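Local structure of 2-hydroxyethylphosphonate dioxygenase (Streptomyces viridochromogenes, 4YAR) at residues A[192-204]-A[403-415]. The protein catalyses the iron-dependent oxidative cleavage of 2-hydroxyethylphosphonate to hydroxymethylphosphonate and formate, a step in bialaphos biosynthesis. The protein carries 1 engineered substitution. Numbering follows the deposited sequence.
Sequences ARIVSYTAQSNIS and LKFGSGAHLGYQD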
ATOM      1  N   ALA A 192      -1.794  27.310  -3.738  1.00 19.58           N
ATOM      2  CA  ALA A 192      -1.607  25.866  -4.145  1.00 19.38           C
ATOM      3  C   ALA A 192      -2.194  24.862  -3.199  1.00 19.36           C
ATOM      4  O   ALA A 192      -2.329  25.098  -1.945  1.00 19.64           O
ATOM      5  CB  ALA A 192      -0.135  25.544  -4.340  1.00 19.78           C
ATOM      6  N   ARG A 193      -2.564  23.719  -3.813  1.00 18.83           N
ATOM      7  CA  ARG A 193      -2.965  22.512  -3.085  1.00 20.73           C
ATOM      8  C   ARG A 193      -2.154  21.328  -3.501  1.00 18.23           C
ATOM      9  O   ARG A 193      -1.642  21.308  -4.611  1.00 18.44           O
ATOM     10  CB  ARG A 193      -4.455  22.183  -3.322  1.00 22.30           C
ATOM     11  CG  ARG A 193      -5.405  23.311  -2.934  1.00 23.42           C
ATOM     12  CD  ARG A 193      -6.832  22.792  -2.973  1.00 22.74           C
ATOM     13  NE  ARG A 193      -7.168  22.403  -4.355  1.00 20.04           N
ATOM     14  CZ  ARG A 193      -8.254  21.726  -4.672  1.00 24.46           C
ATOM     15  NH1 ARG A 193      -9.167  21.439  -3.745  1.00 26.54           N
ATOM     16  NH2 ARG A 193      -8.475  21.436  -5.933  1.00 25.61           N
ATOM     17  N   ILE A 194      -1.988  20.375  -2.582  1.00 17.88           N
ATOM     18  CA  ILE A 194      -1.330  19.081  -2.896  1.00 17.83           C
ATOM     19  C   ILE A 194      -2.239  17.913  -2.546  1.00 19.45           C
ATOM     20  O   ILE A 194      -3.163  18.053  -1.719  1.00 18.98           O
ATOM     21  CB  ILE A 194       0.049  18.865  -2.221  1.00 18.73           C
ATOM     22  CG1 ILE A 194      -0.134  18.681  -0.728  1.00 20.42           C
ATOM     23  CG2 ILE A 194       1.040  19.988  -2.508  1.00 18.29           C
ATOM     24  CD1 ILE A 194       1.114  18.522   0.040  1.00 21.22           C
ATOM     25  N   VAL A 195      -2.035  16.765  -3.202  1.00 19.94           N
ATOM     26  CA  VAL A 195      -2.498  15.502  -2.629  1.00 19.65           C
ATOM     27  C   VAL A 195      -1.344  14.765  -2.059  1.00 19.16           C
ATOM     28  O   VAL A 195      -0.293  14.652  -2.745  1.00 20.40           O
ATOM     29  CB  VAL A 195      -3.130  14.513  -3.630  1.00 20.80           C
ATOM     30  CG1 VAL A 195      -3.462  13.185  -2.931  1.00 23.18           C
ATOM     31  CG2 VAL A 195      -4.257  15.095  -4.386  1.00 21.81           C
ATOM     32  N   SER A 196      -1.511  14.252  -0.838  1.00 20.29           N
ATOM     33  CA  SER A 196      -0.536  13.379  -0.227  1.00 21.51           C
ATOM     34  C   SER A 196      -1.231  12.040  -0.062  1.00 22.56           C
ATOM     35  O   SER A 196      -2.237  11.940   0.660  1.00 22.46           O
ATOM     36  CB  SER A 196      -0.018  13.902   1.090  1.00 25.43           C
ATOM     37  OG  SER A 196       0.947  13.006   1.659  1.00 34.03           O
ATOM     38  N   TYR A 197      -0.712  11.041  -0.754  1.00 19.07           N
ATOM     39  CA  TYR A 197      -1.277   9.708  -0.817  1.00 17.38           C
ATOM     40  C   TYR A 197      -0.303   8.669  -0.215  1.00 18.33           C
ATOM     41  O   TYR A 197       0.743   8.384  -0.817  1.00 18.03           O
ATOM     42  CB  TYR A 197      -1.544   9.298  -2.261  1.00 16.60           C
ATOM     43  CG  TYR A 197      -2.246   7.947  -2.366  1.00 17.44           C
ATOM     44  CD1 TYR A 197      -3.598   7.838  -2.101  1.00 18.85           C
ATOM     45  CD2 TYR A 197      -1.552   6.804  -2.714  1.00 17.61           C
ATOM     46  CE1 TYR A 197      -4.246   6.624  -2.152  1.00 19.92           C
ATOM     47  CE2 TYR A 197      -2.169   5.567  -2.802  1.00 20.31           C
ATOM     48  CZ  TYR A 197      -3.539   5.473  -2.529  1.00 19.91           C
ATOM     49  OH  TYR A 197      -4.129   4.242  -2.606  1.00 21.41           O
ATOM     50  N   THR A 198      -0.685   8.135   0.931  1.00 20.07           N
ATOM     51  CA  THR A 198       0.157   7.160   1.620  1.00 21.32           C
ATOM     52  C   THR A 198      -0.257   5.723   1.247  1.00 22.93           C
ATOM     53  O   THR A 198      -1.352   5.442   0.812  1.00 26.30           O
ATOM     54  CB  THR A 198       0.041   7.330   3.110  1.00 25.06           C
ATOM     55  OG1 THR A 198      -1.294   6.959   3.467  1.00 26.92           O
ATOM     56  CG2 THR A 198       0.353   8.757   3.590  1.00 27.27           C
ATOM     57  N   ALA A 199       0.684   4.820   1.264  1.00 25.55           N
ATOM     58  CA  ALA A 199       0.318   3.409   1.117  1.00 26.06           C
ATOM     59  C   ALA A 199       0.571   2.806   2.475  1.00 23.60           C
ATOM     60  O   ALA A 199       1.352   3.348   3.233  1.00 21.61           O
ATOM     61  CB  ALA A 199       1.215   2.760   0.083  1.00 25.07           C
ATOM     62  N   GLN A 200       0.026   1.611   2.696  1.00 26.42           N
ATOM     63  CA  GLN A 200       0.418   0.765   3.855  1.00 27.09           C
ATOM     64  C   GLN A 200       1.888   0.503   3.841  1.00 24.60           C
ATOM     65  O   GLN A 200       2.485   0.292   2.806  1.00 22.72           O
ATOM     66  CB  GLN A 200      -0.376  -0.564   3.866  1.00 30.74           C
ATOM     67  CG  GLN A 200       0.184  -1.725   3.000  1.00 31.24           C
ATOM     68  CD  GLN A 200       0.286  -1.465   1.476  1.00 28.63           C
ATOM     69  OE1 GLN A 200      -0.430  -0.620   0.885  1.00 28.87           O
ATOM     70  NE2 GLN A 200       1.154  -2.248   0.819  1.00 27.44           N
ATOM     71  N   SER A 201       2.514   0.526   5.010  1.00 22.64           N
ATOM     72  CA  SER A 201       3.901   0.133   5.137  1.00 22.17           C
ATOM     73  C   SER A 201       3.927  -1.400   5.202  1.00 21.94           C
ATOM     74  O   SER A 201       3.264  -2.023   5.995  1.00 20.30           O
ATOM     75  CB  SER A 201       4.532   0.673   6.401  1.00 24.45           C
ATOM     76  OG  SER A 201       5.805   0.125   6.559  1.00 23.98           O
ATOM     77  N   ASN A 202       4.704  -2.009   4.353  1.00 18.51           N
ATOM     78  CA  ASN A 202       4.782  -3.453   4.375  1.00 21.26           C
ATOM     79  C   ASN A 202       5.688  -3.997   5.447  1.00 23.69           C
ATOM     80  O   ASN A 202       5.794  -5.213   5.560  1.00 24.97           O
ATOM     81  CB  ASN A 202       5.257  -3.999   2.990  1.00 19.61           C
ATOM     82  CG  ASN A 202       4.188  -3.833   1.917  1.00 20.54           C
ATOM     83  OD1 ASN A 202       3.019  -4.069   2.179  1.00 21.17           O
ATOM     84  ND2 ASN A 202       4.581  -3.458   0.712  1.00 19.04           N
ATOM     85  N   ILE A 203       6.388  -3.115   6.160  1.00 22.18           N
ATOM     86  CA  ILE A 203       7.285  -3.532   7.272  1.00 28.60           C
ATOM     87  C   ILE A 203       6.476  -3.384   8.585  1.00 27.54           C
ATOM     88  O   ILE A 203       6.885  -3.792   9.692  1.00 26.54           O
ATOM     89  CB  ILE A 203       8.609  -2.702   7.187  1.00 31.18           C
ATOM     90  CG1 ILE A 203       9.711  -3.310   8.027  1.00 37.68           C
ATOM     91  CG2 ILE A 203       8.398  -1.234   7.501  1.00 29.44           C
ATOM     92  CD1 ILE A 203      10.202  -4.604   7.400  1.00 39.34           C
ATOM     93  N   SER A 204       5.275  -2.841   8.457  1.00 29.15           N
ATOM     94  CA  SER A 204       4.489  -2.585   9.639  1.00 31.53           C
ATOM     95  C   SER A 204       4.133  -3.836  10.461  1.00 29.40           C
ATOM     96  O   SER A 204       4.218  -3.779  11.707  1.00 27.50           O
ATOM     97  CB  SER A 204       3.210  -1.815   9.320  1.00 32.65           C
ATOM     98  OG  SER A 204       2.700  -1.363  10.546  1.00 35.30           O
ATOM     99  N   LEU A 403      -7.411  11.838 -11.018  1.00 16.07           N
ATOM    100  CA  LEU A 403      -6.119  11.263 -10.542  1.00 16.86           C
ATOM    101  C   LEU A 403      -6.412   9.881  -9.959  1.00 17.31           C
ATOM    102  O   LEU A 403      -7.428   9.708  -9.287  1.00 16.82           O
ATOM    103  CB  LEU A 403      -5.517  12.172  -9.474  1.00 18.95           C
ATOM    104  CG  LEU A 403      -5.197  13.640  -9.799  1.00 22.74           C
ATOM    105  CD1 LEU A 403      -4.295  14.298  -8.781  1.00 25.87           C
ATOM    106  CD2 LEU A 403      -4.625  13.753 -11.168  1.00 21.01           C
ATOM    107  N   LYS A 404      -5.570   8.900 -10.326  1.00 15.33           N
ATOM    108  CA  LYS A 404      -5.722   7.532  -9.916  1.00 16.57           C
ATOM    109  C   LYS A 404      -4.542   7.153  -9.035  1.00 15.72           C
ATOM    110  O   LYS A 404      -3.373   7.091  -9.496  1.00 19.92           O
ATOM    111  CB  LYS A 404      -5.784   6.603 -11.100  1.00 19.30           C
ATOM    112  CG  LYS A 404      -5.723   5.138 -10.727  1.00 19.66           C
ATOM    113  CD  LYS A 404      -6.032   4.344 -11.975  1.00 21.93           C
ATOM    114  CE  LYS A 404      -6.050   2.852 -11.704  1.00 26.99           C
ATOM    115  NZ  LYS A 404      -7.229   2.326 -12.357  1.00 27.39           N
ATOM    116  N   PHE A 405      -4.830   6.824  -7.809  1.00 16.47           N
ATOM    117  CA  PHE A 405      -3.789   6.368  -6.856  1.00 13.52           C
ATOM    118  C   PHE A 405      -4.050   4.915  -6.550  1.00 15.82           C
ATOM    119  O   PHE A 405      -5.201   4.435  -6.527  1.00 19.97           O
ATOM    120  CB  PHE A 405      -3.766   7.212  -5.565  1.00 14.95           C
ATOM    121  CG  PHE A 405      -3.490   8.669  -5.762  1.00 15.59           C
ATOM    122  CD1 PHE A 405      -2.168   9.136  -5.857  1.00 16.48           C
ATOM    123  CD2 PHE A 405      -4.513   9.567  -5.928  1.00 15.31           C
ATOM    124  CE1 PHE A 405      -1.893  10.500  -6.000  1.00 16.24           C
ATOM    125  CE2 PHE A 405      -4.248  10.927  -6.059  1.00 16.21           C
ATOM    126  CZ  PHE A 405      -2.939  11.386  -6.127  1.00 15.49           C
ATOM    127  N   GLY A 406      -2.997   4.194  -6.161  1.00 14.11           N
ATOM    128  CA  GLY A 406      -3.138   2.853  -5.798  1.00 15.87           C
ATOM    129  C   GLY A 406      -2.259   2.454  -4.641  1.00 15.27           C
ATOM    130  O   GLY A 406      -1.147   2.865  -4.496  1.00 16.68           O
ATOM    131  N   SER A 407      -2.841   1.621  -3.792  1.00 18.06           N
ATOM    132  CA  SER A 407      -2.142   1.076  -2.630  1.00 18.87           C
ATOM    133  C   SER A 407      -2.791  -0.253  -2.238  1.00 18.84           C
ATOM    134  O   SER A 407      -3.782  -0.660  -2.843  1.00 18.13           O
ATOM    135  CB  SER A 407      -2.215   2.052  -1.460  1.00 20.03           C
ATOM    136  OG  SER A 407      -3.553   2.468  -1.129  1.00 20.97           O
ATOM    137  N   GLY A 408      -2.323  -0.882  -1.160  1.00 16.71           N
ATOM    138  CA  GLY A 408      -3.044  -2.078  -0.690  1.00 17.91           C
ATOM    139  C   GLY A 408      -2.077  -3.227  -0.496  1.00 18.90           C
ATOM    140  O   GLY A 408      -1.235  -3.504  -1.363  1.00 18.10           O
ATOM    141  N   ALA A 409      -2.251  -3.926   0.621  1.00 20.36           N
ATOM    142  CA  ALA A 409      -1.497  -5.164   0.896  1.00 22.07           C
ATOM    143  C   ALA A 409      -1.949  -6.363   0.061  1.00 21.01           C
ATOM    144  O   ALA A 409      -1.200  -7.317  -0.088  1.00 22.25           O
ATOM    145  CB  ALA A 409      -1.625  -5.509   2.351  1.00 22.97           C
ATOM    146  N   HIS A 410      -3.163  -6.361  -0.468  1.00 19.63           N
ATOM    147  CA  HIS A 410      -3.723  -7.529  -1.123  1.00 19.75           C
ATOM    148  C   HIS A 410      -4.470  -7.103  -2.423  1.00 21.05           C
ATOM    149  O   HIS A 410      -5.355  -6.267  -2.341  1.00 21.07           O
ATOM    150  CB  HIS A 410      -4.697  -8.202  -0.153  1.00 22.41           C
ATOM    151  CG  HIS A 410      -4.054  -8.562   1.154  1.00 22.54           C
ATOM    152  ND1 HIS A 410      -2.998  -9.442   1.247  1.00 23.50           N
ATOM    153  CD2 HIS A 410      -4.331  -8.169   2.423  1.00 23.72           C
ATOM    154  CE1 HIS A 410      -2.623  -9.533   2.510  1.00 26.93           C
ATOM    155  NE2 HIS A 410      -3.421  -8.778   3.242  1.00 24.71           N
ATOM    156  N   LEU A 411      -4.054  -7.587  -3.582  1.00 22.33           N
ATOM    157  CA  LEU A 411      -2.832  -8.401  -3.757  1.00 22.28           C
ATOM    158  C   LEU A 411      -1.662  -7.462  -3.928  1.00 22.06           C
ATOM    159  O   LEU A 411      -1.691  -6.602  -4.797  1.00 22.04           O
ATOM    160  CB  LEU A 411      -2.896  -9.270  -4.996  1.00 24.27           C
ATOM    161  CG  LEU A 411      -3.940 -10.355  -5.090  1.00 30.72           C
ATOM    162  CD1 LEU A 411      -3.828 -11.117  -6.408  1.00 29.64           C
ATOM    163  CD2 LEU A 411      -3.746 -11.313  -3.969  1.00 33.81           C
ATOM    164  N   GLY A 412      -0.666  -7.569  -3.057  1.00 17.71           N
ATOM    165  CA  GLY A 412       0.503  -6.750  -3.136  1.00 17.32           C
ATOM    166  C   GLY A 412       1.657  -7.598  -3.613  1.00 15.11           C
ATOM    167  O   GLY A 412       1.460  -8.836  -3.845  1.00 16.19           O
ATOM    168  N   TYR A 413       2.844  -6.982  -3.736  1.00 15.75           N
ATOM    169  CA  TYR A 413       3.945  -7.694  -4.421  1.00 15.35           C
ATOM    170  C   TYR A 413       4.419  -8.924  -3.592  1.00 15.32           C
ATOM    171  O   TYR A 413       4.748  -9.924  -4.173  1.00 18.18           O
ATOM    172  CB  TYR A 413       5.098  -6.828  -4.921  1.00 15.30           C
ATOM    173  CG  TYR A 413       6.114  -6.472  -3.853  1.00 15.66           C
ATOM    174  CD1 TYR A 413       5.749  -5.741  -2.732  1.00 15.96           C
ATOM    175  CD2 TYR A 413       7.389  -6.875  -3.927  1.00 16.25           C
ATOM    176  CE1 TYR A 413       6.670  -5.406  -1.749  1.00 16.07           C
ATOM    177  CE2 TYR A 413       8.334  -6.526  -2.955  1.00 16.47           C
ATOM    178  CZ  TYR A 413       7.983  -5.817  -1.853  1.00 17.46           C
ATOM    179  OH  TYR A 413       8.955  -5.491  -0.872  1.00 20.66           O
ATOM    180  N   GLN A 414       4.305  -8.857  -2.276  1.00 15.35           N
ATOM    181  CA  GLN A 414       4.641 -10.008  -1.401  1.00 16.72           C
ATOM    182  C   GLN A 414       3.616 -11.163  -1.536  1.00 18.33           C
ATOM    183  O   GLN A 414       3.998 -12.350  -1.479  1.00 18.27           O
ATOM    184  CB  GLN A 414       4.693  -9.515   0.029  1.00 16.92           C
ATOM    185  CG  GLN A 414       5.880  -8.669   0.310  1.00 18.96           C
ATOM    186  CD  GLN A 414       5.698  -7.887   1.604  1.00 20.79           C
ATOM    187  OE1 GLN A 414       4.768  -7.037   1.718  1.00 22.85           O
ATOM    188  NE2 GLN A 414       6.599  -8.125   2.584  1.00 21.65           N
ATOM    189  N   ASP A 415       2.306 -10.866  -1.760  1.00 16.78           N
ATOM    190  CA  ASP A 415       1.290 -11.918  -2.089  1.00 18.15           C
ATOM    191  C   ASP A 415       1.664 -12.562  -3.425  1.00 18.59           C
ATOM    192  O   ASP A 415       1.591 -13.806  -3.603  1.00 17.87           O
ATOM    193  CB  ASP A 415      -0.142 -11.339  -2.276  1.00 16.97           C
ATOM    194  CG  ASP A 415      -0.874 -11.097  -0.990  1.00 19.80           C
ATOM    195  OD1 ASP A 415      -0.494 -11.608   0.089  1.00 19.50           O
ATOM    196  OD2 ASP A 415      -1.908 -10.395  -0.987  1.00 21.95           O
TER
HETATM  197  O   HOH W   1      -3.738   4.155   1.253  1.00 30.63           O
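Gln200 reaches across to the backbone of Gly408 and takes its N-H on OE1. Gly408 N lies 2.8 Å from Gln200 OE1, above the carbonyl plane and not on a lone pair. The chain of Gln200 bends at chi2, which lays the amide flat against the Gly408-Ala409 peptide. The other end of this amide is used as well. Gln200 NE2 donates to Asn202 OD1 at 2.9 Å, almost straight at 171° and within the Gln200 amide plane. Asn202 ND2 in turn bonds Asp333 and meets the Tyr413 ring at its edge. Both amides are thus engaged at each end, which fixes which way round they sit. Asp333 also receives Tyr413 N at the start of helix 413-420.

Closer to the strands, one water ties the two segments together. It donates to Thr198 O at 2.7 Å and lies 2.9 Å from Ser407 OG. Tyr197 OH also approaches Ser407 OG, but the distance is doubtfully short and the position of the hydroxyl is less sure. Back along the strands the contact turns apolar. Phe405 CB sits over the centre of one face of the Tyr197 ring, 3.3 Å from its centroid. The two rings form an offset stack, their planes 21° apart. Tyr197 CG stands anti to its own nitrogen (chi1 -175°), and this swings the ring over Phe405 CB. Val195 CG1 packs on Phe405 CZ at 3.7 Å.

On the other side of strand 192-198, Ser196 belongs to the substrate site, which is shared between the partners of the homodimer, and Thr198 lies near the iron ligand His129. The strands 192-198 and 400-407 belong to different antiparallel sheets, and their segments run close to parallel. Their side chains form an interface between two face-packed sheets, consistent with the paired cupin-like β-domains of this dioxygenase.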